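Long-range contact in periplasmic protein-probably involved in high-affinity Fe2+ transport (Escherichia coli F11, PDB 5I0Y), which probably takes part in high-affinity iron transport in the periplasm, a role that requires its copper site: residues L36-D48 with M90-M104. The protein carries 1 engineered substitution. Residues are numbered along the deposited sequence; the frame is centred on the assembly and turned at random. Where two conformers were deposited one is given.
Engineered in segment 36-48: Gln46 (natural residue Glu). With CU (copper (II) ion), chain D.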
# COMPACT_ATOMS: atom_id res chain seq x y z
N LEU B 36 -18.82 1.07 8.78
CA LEU B 36 -19.61 1.25 10.00
C LEU B 36 -19.27 2.58 10.68
O LEU B 36 -18.11 2.83 11.00
CB LEU B 36 -19.39 0.07 10.96
CG LEU B 36 -20.26 -0.02 12.22
CD1 LEU B 36 -21.73 -0.29 11.90
CD2 LEU B 36 -19.71 -1.11 13.12
N PRO B 37 -20.27 3.45 10.90
CA PRO B 37 -19.95 4.72 11.55
C PRO B 37 -19.42 4.53 12.96
O PRO B 37 -19.84 3.60 13.66
CB PRO B 37 -21.29 5.47 11.57
CG PRO B 37 -22.16 4.78 10.59
CD PRO B 37 -21.70 3.36 10.52
N ALA B 38 -18.50 5.40 13.37
CA ALA B 38 -17.89 5.32 14.69
C ALA B 38 -18.91 5.23 15.83
O ALA B 38 -18.71 4.48 16.78
CB ALA B 38 -16.97 6.51 14.92
N ALA B 39 -19.99 5.98 15.71
CA ALA B 39 -21.00 6.02 16.78
C ALA B 39 -21.71 4.68 16.94
O ALA B 39 -22.29 4.42 18.01
CB ALA B 39 -22.00 7.14 16.53
N LYS B 40 -21.66 3.85 15.90
CA LYS B 40 -22.30 2.52 15.90
C LYS B 40 -21.32 1.36 16.08
O LYS B 40 -21.70 0.19 15.93
CB LYS B 40 -23.09 2.31 14.62
CG LYS B 40 -24.32 3.20 14.48
CD LYS B 40 -25.31 2.64 13.46
CE LYS B 40 -24.70 2.59 12.06
NZ LYS B 40 -25.51 1.88 11.04
N ALA B 41 -20.07 1.70 16.38
CA ALA B 41 -19.00 0.72 16.54
C ALA B 41 -18.48 0.73 17.97
O ALA B 41 -18.70 1.68 18.73
CB ALA B 41 -17.85 1.05 15.58
N ASP B 42 -17.78 -0.35 18.34
CA ASP B 42 -17.13 -0.45 19.64
C ASP B 42 -15.62 -0.26 19.53
O ASP B 42 -14.99 0.31 20.41
CB ASP B 42 -17.43 -1.81 20.27
CG ASP B 42 -18.90 -1.97 20.62
OD1 ASP B 42 -19.48 -1.03 21.23
OD2 ASP B 42 -19.48 -3.02 20.28
N VAL B 43 -15.03 -0.77 18.44
CA VAL B 43 -13.58 -0.65 18.26
C VAL B 43 -13.29 -0.46 16.77
O VAL B 43 -14.14 -0.74 15.93
CB VAL B 43 -12.79 -1.90 18.78
CG1 VAL B 43 -13.13 -2.24 20.24
CG2 VAL B 43 -13.00 -3.12 17.88
N HIS B 44 -12.10 0.04 16.48
CA HIS B 44 -11.48 -0.14 15.16
C HIS B 44 -10.54 -1.30 15.31
O HIS B 44 -9.64 -1.25 16.15
CB HIS B 44 -10.72 1.12 14.77
CG HIS B 44 -10.33 1.20 13.30
ND1 HIS B 44 -11.25 1.22 12.31
CD2 HIS B 44 -9.08 1.28 12.69
CE1 HIS B 44 -10.61 1.32 11.12
NE2 HIS B 44 -9.29 1.34 11.36
N LEU B 45 -10.78 -2.36 14.53
CA LEU B 45 -9.95 -3.55 14.56
C LEU B 45 -8.98 -3.51 13.40
O LEU B 45 -9.35 -3.16 12.28
CB LEU B 45 -10.82 -4.81 14.50
CG LEU B 45 -10.12 -6.18 14.52
CD1 LEU B 45 -9.45 -6.45 15.86
CD2 LEU B 45 -11.11 -7.28 14.17
N GLN B 46 -7.74 -3.88 13.66
CA GLN B 46 -6.68 -3.68 12.68
C GLN B 46 -5.79 -4.91 12.55
O GLN B 46 -5.59 -5.66 13.52
CB GLN B 46 -5.77 -2.53 13.12
CG GLN B 46 -6.35 -1.15 13.03
CD GLN B 46 -5.30 -0.06 13.19
OE1 GLN B 46 -4.09 -0.33 13.33
NE2 GLN B 46 -5.75 1.15 13.14
N ALA B 47 -5.22 -5.06 11.36
CA ALA B 47 -4.12 -5.98 11.12
C ALA B 47 -2.86 -5.16 10.90
O ALA B 47 -2.83 -4.28 10.04
CB ALA B 47 -4.41 -6.83 9.90
N ASP B 48 -1.85 -5.41 11.74
CA ASP B 48 -0.55 -4.79 11.62
C ASP B 48 0.38 -5.80 11.01
O ASP B 48 0.65 -6.85 11.61
CB ASP B 48 -0.00 -4.36 12.97
CG ASP B 48 -0.54 -3.03 13.41
OD1 ASP B 48 -1.16 -2.35 12.57
OD2 ASP B 48 -0.31 -2.67 14.59
N MET B 90 -5.80 1.34 4.83
CA MET B 90 -6.04 2.63 5.47
C MET B 90 -4.73 3.30 5.81
O MET B 90 -3.68 2.67 5.83
CB MET B 90 -6.83 2.45 6.77
CG MET B 90 -8.06 1.59 6.61
SD MET B 90 -9.20 1.65 8.01
CE MET B 90 -10.08 3.16 7.65
N VAL B 91 -4.79 4.60 6.06
CA VAL B 91 -3.67 5.32 6.64
C VAL B 91 -4.14 6.22 7.78
O VAL B 91 -5.14 6.93 7.64
CB VAL B 91 -2.81 6.05 5.57
CG1 VAL B 91 -3.59 7.15 4.87
CG2 VAL B 91 -1.50 6.55 6.18
N ALA B 92 -3.43 6.14 8.90
CA ALA B 92 -3.70 6.98 10.08
C ALA B 92 -2.42 7.72 10.42
O ALA B 92 -1.40 7.63 9.71
CB ALA B 92 -4.16 6.12 11.24
N SER B 93 -2.43 8.45 11.53
CA SER B 93 -1.27 9.29 11.86
C SER B 93 0.02 8.51 12.12
O SER B 93 1.10 9.06 11.97
CB SER B 93 -1.60 10.24 13.01
OG SER B 93 -1.82 9.50 14.19
N ASP B 94 -0.11 7.24 12.51
CA ASP B 94 1.07 6.39 12.70
C ASP B 94 1.37 5.47 11.52
O ASP B 94 2.16 4.55 11.65
CB ASP B 94 0.90 5.54 13.95
CG ASP B 94 -0.29 4.61 13.88
OD1 ASP B 94 -1.22 4.84 13.09
OD2 ASP B 94 -0.32 3.63 14.64
N GLY B 95 0.74 5.72 10.38
CA GLY B 95 1.12 5.03 9.15
C GLY B 95 0.03 4.13 8.61
O GLY B 95 -1.11 4.10 9.11
N PRO B 96 0.34 3.40 7.55
CA PRO B 96 -0.70 2.57 6.91
C PRO B 96 -0.99 1.29 7.69
O PRO B 96 -0.12 0.79 8.40
CB PRO B 96 -0.07 2.23 5.55
CG PRO B 96 1.40 2.29 5.80
CD PRO B 96 1.61 3.41 6.79
N HIS B 97 -2.20 0.78 7.52
CA HIS B 97 -2.59 -0.51 8.14
C HIS B 97 -3.77 -1.06 7.38
O HIS B 97 -4.19 -0.48 6.37
CB HIS B 97 -2.90 -0.31 9.64
CG HIS B 97 -4.09 0.57 9.90
ND1 HIS B 97 -3.99 1.82 10.42
CD2 HIS B 97 -5.43 0.36 9.64
CE1 HIS B 97 -5.22 2.36 10.49
NE2 HIS B 97 -6.10 1.49 10.01
N TYR B 98 -4.28 -2.21 7.83
CA TYR B 98 -5.58 -2.71 7.35
C TYR B 98 -6.55 -2.72 8.50
O TYR B 98 -6.18 -3.10 9.60
CB TYR B 98 -5.45 -4.12 6.74
CG TYR B 98 -4.44 -4.19 5.63
CD1 TYR B 98 -4.82 -3.92 4.30
CD2 TYR B 98 -3.12 -4.50 5.89
CE1 TYR B 98 -3.90 -3.98 3.28
CE2 TYR B 98 -2.17 -4.56 4.87
CZ TYR B 98 -2.57 -4.30 3.56
OH TYR B 98 -1.63 -4.35 2.55
N GLY B 99 -7.80 -2.32 8.28
CA GLY B 99 -8.72 -2.31 9.41
C GLY B 99 -10.15 -2.00 9.06
O GLY B 99 -10.49 -1.86 7.89
N ALA B 100 -10.98 -1.95 10.10
CA ALA B 100 -12.42 -1.65 9.97
C ALA B 100 -12.99 -1.35 11.33
O ALA B 100 -12.62 -1.97 12.33
CB ALA B 100 -13.19 -2.80 9.34
N ASN B 101 -13.91 -0.38 11.40
CA ASN B 101 -14.76 -0.24 12.58
C ASN B 101 -15.66 -1.46 12.67
O ASN B 101 -16.24 -1.90 11.67
CB ASN B 101 -15.65 0.99 12.46
CG ASN B 101 -14.93 2.29 12.75
OD1 ASN B 101 -13.78 2.34 13.23
ND2 ASN B 101 -15.65 3.39 12.52
N ILE B 102 -15.79 -1.98 13.88
CA ILE B 102 -16.67 -3.11 14.11
C ILE B 102 -17.43 -2.96 15.43
O ILE B 102 -16.98 -2.31 16.37
CB ILE B 102 -15.92 -4.46 14.09
CG1 ILE B 102 -14.94 -4.54 15.25
CG2 ILE B 102 -15.21 -4.72 12.75
CD1 ILE B 102 -14.45 -5.95 15.50
N LYS B 103 -18.59 -3.59 15.47
CA LYS B 103 -19.32 -3.73 16.71
C LYS B 103 -18.88 -5.04 17.32
O LYS B 103 -18.92 -6.07 16.66
CB LYS B 103 -20.83 -3.71 16.44
CG LYS B 103 -21.69 -3.66 17.70
CD LYS B 103 -23.17 -3.82 17.37
CE LYS B 103 -23.94 -4.27 18.60
NZ LYS B 103 -23.54 -5.65 19.00
N MET B 104 -18.42 -4.98 18.57
CA MET B 104 -18.05 -6.19 19.31
C MET B 104 -19.30 -6.93 19.80
O MET B 104 -20.42 -6.49 19.60
CB MET B 104 -17.09 -5.83 20.44
CG MET B 104 -15.71 -5.40 19.94
SD MET B 104 -14.75 -6.70 19.12
CE MET B 104 -14.14 -7.59 20.54
CU CU D . -8.05 2.08 9.90
O HOH W 1 -2.43 2.11 14.63
O HOH W 2 0.33 -1.49 10.11
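Ile102 packs its CG1 3.6 Å from Val43 CG2 while its CD1 reaches Leu45 CD2, forming the apolar side of an antiparallel strand pair, 43-48 against 95-102, in the beta sandwich. Phe87 of strand 82-92 covers Leu45, Ala47 and Ala100 on this same face. Val43, Leu45 and Ala47 form hydrogen-bonded pairs with Ile102, Ala100 and Tyr98, and a classic beta bulge opens the ladder, Asp42 N and Val43 N both donating to Ile102 O. The other face carries the copper site. Copper is bound by His44 NE2 at 2.0 Å, His97 NE2 at 2.0 Å and Met90 SD at 2.2 Å, and His127 of the second subunit completes the set, so the site spans the dimer interface. His97 CG sits between the backbone N and the carbonyl carbon (chi1 65°), which turns one face of the ring to the amide of the engineered Gln46. The two planes stack 21° apart, with Gln46 NE2 offset toward the rim and 3.0 Å from His97 CE1, a contact without a hydrogen bond. Farther out, the His44 ring is held on the side away from the copper by a bent bond, ND1 donating to Asn101 OD1 at 2.9 Å from above the carbonyl plane. That second-shell amide, set nearly perpendicular to the imidazole, is itself fixed through ND2, which also reaches Ile27 O and gives Leu36 O a 2.9 Å bond with an N-H...O angle of 163°.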